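Local atomic coordinates of putative polysaccharide binding proteins (DUF1812) (Bacteroides thetaiotaomicron VPI-5482, PDB entry 3GF8), a protein that probably takes part in assembling or anchoring fimbriae at the bacterial outer membrane, as a lipoprotein of the FimB/Mfa2 family. Residues 24-29 with 262-267; 148-153 with 215-220. All coordinates share one frame; numbering follows the deposited sequence.

Contact 1: residues 24-29 with 262-267. With EDO (1,2-ethanediol), chain B.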
loop_
_atom_site.group_PDB
_atom_site.type_symbol
_atom_site.label_atom_id
_atom_site.label_comp_id
_atom_site.label_asym_id
_atom_site.label_seq_id
_atom_site.Cartn_x
_atom_site.Cartn_y
_atom_site.Cartn_z
ATOM N N TYR A 24 -7.164 -3.416 10.218
ATOM C CA TYR A 24 -7.832 -2.959 8.972
ATOM C C TYR A 24 -7.362 -3.789 7.728
ATOM O O TYR A 24 -6.659 -3.308 6.837
ATOM C CB TYR A 24 -7.641 -1.451 8.803
ATOM C CG TYR A 24 -8.682 -0.773 7.953
ATOM C CD1 TYR A 24 -10.006 -0.733 8.340
ATOM C CD2 TYR A 24 -8.339 -0.139 6.779
ATOM C CE1 TYR A 24 -10.958 -0.104 7.570
ATOM C CE2 TYR A 24 -9.286 0.492 5.999
ATOM C CZ TYR A 24 -10.594 0.517 6.413
ATOM O OH TYR A 24 -11.547 1.146 5.641
ATOM N N ASN A 25 -7.783 -5.052 7.689
ATOM C CA ASN A 25 -7.366 -5.995 6.665
ATOM C C ASN A 25 -8.530 -6.920 6.326
ATOM O O ASN A 25 -9.581 -6.801 6.945
ATOM C CB ASN A 25 -6.150 -6.792 7.124
ATOM C CG ASN A 25 -6.342 -7.444 8.471
ATOM O OD1 ASN A 25 -7.256 -8.244 8.677
ATOM N ND2 ASN A 25 -5.471 -7.094 9.416
HETATM N N MSE A 26 -8.359 -7.842 5.363
HETATM C CA MSE A 26 -9.471 -8.704 4.985
HETATM C C MSE A 26 -9.751 -9.790 6.015
HETATM O O MSE A 26 -10.778 -10.435 5.936
HETATM C CB MSE A 26 -9.293 -9.315 3.605
HETATM C CG MSE A 26 -9.224 -8.271 2.517
HETATM SE SE MSE A 26 -10.903 -7.388 2.274
HETATM C CE MSE A 26 -11.690 -8.823 1.191
ATOM N N GLU A 27 -8.884 -9.963 7.001
ATOM C CA GLU A 27 -9.172 -10.905 8.066
ATOM C C GLU A 27 -9.883 -10.192 9.214
ATOM O O GLU A 27 -10.210 -10.800 10.218
ATOM C CB GLU A 27 -7.882 -11.586 8.545
ATOM C CG GLU A 27 -7.160 -12.407 7.455
ATOM N N PHE A 28 -10.126 -8.890 9.093
ATOM C CA PHE A 28 -10.802 -8.161 10.179
ATOM C C PHE A 28 -10.239 -8.527 11.556
ATOM O O PHE A 28 -10.979 -8.608 12.528
ATOM C CB PHE A 28 -12.319 -8.435 10.131
ATOM C CG PHE A 28 -12.972 -7.817 8.974
ATOM C CD1 PHE A 28 -12.826 -8.365 7.721
ATOM C CD2 PHE A 28 -13.648 -6.628 9.101
ATOM C CE1 PHE A 28 -13.372 -7.754 6.609
ATOM C CE2 PHE A 28 -14.221 -6.023 7.990
ATOM C CZ PHE A 28 -14.084 -6.594 6.744
ATOM N N ALA A 29 -8.932 -8.726 11.646
ATOM C CA ALA A 29 -8.298 -9.132 12.900
ATOM C C ALA A 29 -6.907 -8.512 12.993
ATOM O O ALA A 29 -6.291 -8.203 11.971
ATOM C CB ALA A 29 -8.240 -10.644 12.967
ATOM N N ASP A 262 -7.987 -0.610 0.599
ATOM C CA ASP A 262 -7.143 -0.410 1.779
ATOM C C ASP A 262 -6.965 -1.689 2.536
ATOM O O ASP A 262 -5.841 -2.009 2.996
ATOM C CB ASP A 262 -7.735 0.602 2.750
ATOM C CG ASP A 262 -7.672 2.009 2.238
ATOM O OD1 ASP A 262 -6.771 2.346 1.446
ATOM O OD2 ASP A 262 -8.542 2.790 2.640
ATOM N N ARG A 263 -8.054 -2.428 2.682
ATOM C CA ARG A 263 -8.018 -3.640 3.500
ATOM C C ARG A 263 -7.256 -4.781 2.860
ATOM O O ARG A 263 -6.597 -5.547 3.547
ATOM C CB ARG A 263 -9.429 -4.131 3.806
ATOM C CG ARG A 263 -10.054 -3.537 5.036
ATOM C CD ARG A 263 -11.354 -4.273 5.308
ATOM N NE ARG A 263 -12.185 -3.560 6.258
ATOM C CZ ARG A 263 -12.082 -3.653 7.579
ATOM N NH1 ARG A 263 -11.188 -4.454 8.167
ATOM N NH2 ARG A 263 -12.913 -2.938 8.323
ATOM N N GLN A 264 -7.393 -4.922 1.544
ATOM C CA GLN A 264 -6.733 -5.990 0.808
ATOM C C GLN A 264 -5.402 -5.492 0.285
ATOM O O GLN A 264 -5.344 -4.454 -0.393
ATOM C CB GLN A 264 -7.620 -6.429 -0.377
ATOM C CG GLN A 264 -7.078 -7.621 -1.189
ATOM C CD GLN A 264 -6.647 -8.782 -0.295
ATOM O OE1 GLN A 264 -5.569 -8.745 0.287
ATOM N NE2 GLN A 264 -7.491 -9.803 -0.179
ATOM N N SER A 265 -4.329 -6.220 0.564
ATOM C CA SER A 265 -3.047 -5.812 -0.005
ATOM C C SER A 265 -2.332 -6.876 -0.818
ATOM O O SER A 265 -1.210 -6.644 -1.291
ATOM C CB SER A 265 -2.132 -5.246 1.100
ATOM O OG SER A 265 -2.763 -4.148 1.735
ATOM N N ASN A 266 -2.943 -8.049 -0.959
ATOM C CA ASN A 266 -2.448 -9.043 -1.886
ATOM C C ASN A 266 -3.501 -9.400 -2.889
ATOM O O ASN A 266 -4.562 -9.897 -2.523
ATOM C CB ASN A 266 -2.054 -10.310 -1.164
ATOM C CG ASN A 266 -0.993 -10.073 -0.170
ATOM O OD1 ASN A 266 -1.269 -9.924 1.014
ATOM N ND2 ASN A 266 0.242 -9.987 -0.641
ATOM N N TYR A 267 -3.179 -9.200 -4.158
ATOM C CA TYR A 267 -4.117 -9.407 -5.233
ATOM C C TYR A 267 -3.513 -10.367 -6.224
ATOM O O TYR A 267 -2.513 -10.061 -6.855
ATOM C CB TYR A 267 -4.391 -8.085 -5.916
ATOM C CG TYR A 267 -5.046 -7.035 -5.053
ATOM C CD1 TYR A 267 -4.302 -6.216 -4.246
ATOM C CD2 TYR A 267 -6.420 -6.841 -5.088
ATOM C CE1 TYR A 267 -4.898 -5.245 -3.475
ATOM C CE2 TYR A 267 -7.024 -5.866 -4.313
ATOM C CZ TYR A 267 -6.255 -5.083 -3.509
ATOM O OH TYR A 267 -6.845 -4.111 -2.754
HETATM C C1 EDO B . -0.137 -11.938 -3.969
HETATM O O1 EDO B . 0.532 -11.376 -2.824
HETATM C C2 EDO B . 0.337 -13.376 -4.169
HETATM O O2 EDO B . -0.759 -14.301 -4.287
HETATM O O HOH W 1 -5.061 -1.627 5.484
HETATM O O HOH W 2 -10.860 2.699 3.873
HETATM O O HOH W 3 -5.935 -8.726 4.254
#
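Arg263, at the end of helix 257-263, sends its side chain between the rings of Tyr24 and Phe28 in the loop that follows strand 16-21. Phe28 stacks flat on one face of the guanidinium, centres 3.8 Å apart and planes 19° from parallel. Over the opposite face lies Tyr24, more steeply inclined, its CE1 3.5 Å from Arg263 NH2. The same tyrosine takes a CH-pi contact from Arg263 CG, 4.0 Å from the ring centroid and almost on its normal. CG of Tyr24 stands anti to the backbone N (chi1 -156°), which swings the ring over the arginine chain.

One direct hydrogen bond joins the two segments: Arg263 NH1 donates nearly in the guanidinium plane to Asn25 O at 3.1 Å. That oxygen also closes the type I turn by accepting from Phe28 N on the opposite face of its plane. Just past the turn, Ala29 O accepts a hydrogen bond from Asn25 ND2 at 2.9 Å. Water bridges join Tyr24 O to Asp262 O, and Tyr24 OH to Asp262 OD2.

Met26, a selenomethionine, adds apolar contact, SE 3.9 Å from Arg263 CB. The loop is thereby held on the C-terminal end of helix 257-263, just before strand 266-273. With rings on both faces and NH1 on a carbonyl, the arginine likely has little freedom to turn, and Glu259, salt-bridged to NE from the same helix, probably offsets its charge.

Contact 2: residues 148-153 with 215-220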
loop_
_atom_site.group_PDB
_atom_site.type_symbol
_atom_site.label_atom_id
_atom_site.label_comp_id
_atom_site.label_asym_id
_atom_site.label_seq_id
_atom_site.Cartn_x
_atom_site.Cartn_y
_atom_site.Cartn_z
ATOM N N ASP A 148 -0.354 0.569 3.042
ATOM C CA ASP A 148 -0.274 1.460 1.881
ATOM C C ASP A 148 0.367 0.810 0.649
ATOM O O ASP A 148 0.152 1.253 -0.501
ATOM C CB ASP A 148 0.539 2.714 2.262
ATOM C CG ASP A 148 -0.300 3.802 2.926
ATOM O OD1 ASP A 148 -1.539 3.668 3.046
ATOM O OD2 ASP A 148 0.303 4.816 3.328
ATOM N N THR A 149 1.195 -0.202 0.878
ATOM C CA THR A 149 1.867 -0.883 -0.204
ATOM C C THR A 149 1.044 -2.121 -0.599
ATOM O O THR A 149 0.473 -2.815 0.257
ATOM C CB THR A 149 3.295 -1.241 0.166
ATOM O OG1 THR A 149 3.320 -1.848 1.451
ATOM C CG2 THR A 149 4.167 0.010 0.171
ATOM N N LYS A 150 0.970 -2.362 -1.910
ATOM C CA LYS A 150 0.074 -3.361 -2.465
ATOM C C LYS A 150 0.861 -4.319 -3.389
ATOM O O LYS A 150 1.573 -3.900 -4.315
ATOM C CB LYS A 150 -1.057 -2.649 -3.213
ATOM C CG LYS A 150 -1.800 -1.641 -2.370
ATOM C CD LYS A 150 -2.637 -2.312 -1.235
ATOM C CE LYS A 150 -2.896 -1.365 -0.072
ATOM N NZ LYS A 150 -3.886 -1.920 0.934
ATOM N N ILE A 151 0.735 -5.604 -3.126
ATOM C CA ILE A 151 1.448 -6.604 -3.871
ATOM C C ILE A 151 0.433 -7.249 -4.803
ATOM O O ILE A 151 -0.708 -7.520 -4.406
ATOM C CB ILE A 151 2.118 -7.588 -2.921
ATOM C CG1 ILE A 151 3.209 -6.833 -2.126
ATOM C CG2 ILE A 151 2.702 -8.757 -3.710
ATOM C CD1 ILE A 151 3.962 -7.644 -1.165
ATOM N N VAL A 152 0.816 -7.437 -6.056
ATOM C CA VAL A 152 -0.096 -8.036 -7.039
ATOM C C VAL A 152 0.654 -9.087 -7.840
ATOM O O VAL A 152 1.768 -8.836 -8.301
ATOM C CB VAL A 152 -0.732 -7.014 -7.997
ATOM C CG1 VAL A 152 -1.130 -5.762 -7.279
ATOM C CG2 VAL A 152 0.200 -6.680 -9.085
ATOM N N ARG A 153 0.062 -10.275 -7.954
ATOM C CA ARG A 153 0.582 -11.321 -8.810
ATOM C C ARG A 153 -0.320 -11.417 -10.025
ATOM O O ARG A 153 -1.512 -11.728 -9.894
ATOM C CB ARG A 153 0.596 -12.642 -8.084
ATOM C CG ARG A 153 0.951 -13.807 -9.018
ATOM C CD ARG A 153 1.314 -15.059 -8.237
ATOM N NE ARG A 153 2.368 -14.758 -7.287
ATOM C CZ ARG A 153 2.997 -15.659 -6.557
ATOM N NH1 ARG A 153 2.710 -16.951 -6.681
ATOM N NH2 ARG A 153 3.939 -15.260 -5.717
HETATM N N MSE A 215 2.311 1.561 -4.629
HETATM C CA MSE A 215 1.877 2.297 -3.444
HETATM C C MSE A 215 0.321 2.247 -3.451
HETATM O O MSE A 215 -0.236 1.317 -4.010
HETATM C CB MSE A 215 2.502 3.692 -3.491
HETATM C CG MSE A 215 4.040 3.621 -3.394
HETATM SE SE MSE A 215 4.599 3.495 -1.567
HETATM C CE MSE A 215 4.177 5.355 -1.163
ATOM N N ARG A 216 -0.366 3.223 -2.857
ATOM C CA ARG A 216 -1.785 3.105 -2.543
ATOM C C ARG A 216 -2.621 2.959 -3.776
ATOM O O ARG A 216 -2.361 3.651 -4.791
ATOM C CB ARG A 216 -2.279 4.330 -1.789
ATOM C CG ARG A 216 -1.611 4.506 -0.415
ATOM C CD ARG A 216 -2.359 5.512 0.419
ATOM N NE ARG A 216 -3.638 4.960 0.842
ATOM C CZ ARG A 216 -4.718 5.675 1.157
ATOM N NH1 ARG A 216 -4.724 6.995 1.066
ATOM N NH2 ARG A 216 -5.813 5.067 1.551
ATOM N N LEU A 217 -3.580 2.025 -3.713
ATOM C CA LEU A 217 -4.637 1.933 -4.730
ATOM C C LEU A 217 -5.827 2.777 -4.272
ATOM O O LEU A 217 -6.398 2.523 -3.231
ATOM C CB LEU A 217 -5.039 0.472 -4.990
ATOM C CG LEU A 217 -3.881 -0.378 -5.548
ATOM C CD1 LEU A 217 -4.127 -1.863 -5.360
ATOM C CD2 LEU A 217 -3.613 -0.028 -7.019
HETATM N N MSE A 218 -6.159 3.803 -5.056
HETATM C CA MSE A 218 -7.191 4.794 -4.724
HETATM C C MSE A 218 -8.420 4.684 -5.631
HETATM O O MSE A 218 -8.322 4.592 -6.877
HETATM C CB MSE A 218 -6.614 6.219 -4.856
HETATM C CG MSE A 218 -5.389 6.482 -3.942
HETATM SE SE MSE A 218 -5.650 6.069 -2.077
HETATM C CE MSE A 218 -6.994 7.485 -1.713
ATOM N N GLU A 219 -9.596 4.732 -5.019
ATOM C CA GLU A 219 -10.812 4.564 -5.795
ATOM C C GLU A 219 -11.022 5.691 -6.775
ATOM O O GLU A 219 -11.643 5.492 -7.800
ATOM C CB GLU A 219 -12.039 4.366 -4.908
ATOM C CG GLU A 219 -12.596 5.538 -4.220
ATOM C CD GLU A 219 -14.042 5.270 -3.887
ATOM O OE1 GLU A 219 -14.860 5.319 -4.839
ATOM O OE2 GLU A 219 -14.353 4.960 -2.706
ATOM N N ASP A 220 -10.474 6.861 -6.488
ATOM C CA ASP A 220 -10.629 7.977 -7.383
ATOM C C ASP A 220 -9.450 8.113 -8.358
ATOM O O ASP A 220 -9.336 9.155 -9.012
ATOM C CB ASP A 220 -10.829 9.273 -6.572
ATOM C CG ASP A 220 -9.636 9.621 -5.706
ATOM O OD1 ASP A 220 -8.790 8.735 -5.395
ATOM O OD2 ASP A 220 -9.550 10.803 -5.307
#
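Asp148 and Arg216 meet where strands 139-158 and 209-214 begin to part, an antiparallel pair in a beta domain consistent with a transthyretin-like fold. Lys150 is still joined to Thr214 by backbone hydrogen bonding, whereas from Met215 onward the 215-220 segment runs as a loop toward strand 224-229.

The tight part is buried throughout, and closest at Asp148, whose O comes 3.1 Å from Arg216 N at an angle too poor for a hydrogen bond. Asp148 OD1 lies 3.3 Å from Arg216 NE but well out of the guanidinium plane, a salt bridge of charges alone. OD1 also accepts a hydrogen bond from Asn185 ND2, while Arg216 NH2 forms a salt bridge with Asp262 OD1. A leucine in place of Arg216 would probably leave the buried carboxylates of Asp148 and Asp262 without the positive charge between them. Alongside, selenomethionine Met215 lays SE 3.9 Å from Thr149 CG2. Lys150 offers its aliphatic base, CG lying 3.8 Å from Leu217 CD1; a bend at chi2 (-68°) then carries the chain away, and NZ finds Ser265 OG and backbone carbonyls near the end of helix 257-263.

The loose side lies beyond Leu217, where the segments diverge and Glu219 and Asp220 are exposed. Met218 turns back onto its own segment, its SE 3.3 Å above the guanidinium plane of Arg216, over the centre of the group.

Contact 2 is the core contact, its centre about 5 Å from the centre of the chain and its touching residues all buried; contact 1 is partly exposed, its centre about 11 Å from the centre of the chain. Both reach neighbouring strands, 139-158 and 266-273, which run parallel, with Ile151 bonded to the backbone of Ser265 and Tyr267. Two charged side chains of contact 2 cross into contact 1: Lys150 NZ comes 2.6 Å from Ser265 OG, a probable hydrogen bond, and Arg216 pairs with Asp262. The chemistry follows the place: stacking, a direct hydrogen bond and water bridges nearer the surface, against aliphatic packing and a poorly directed ion pair inside.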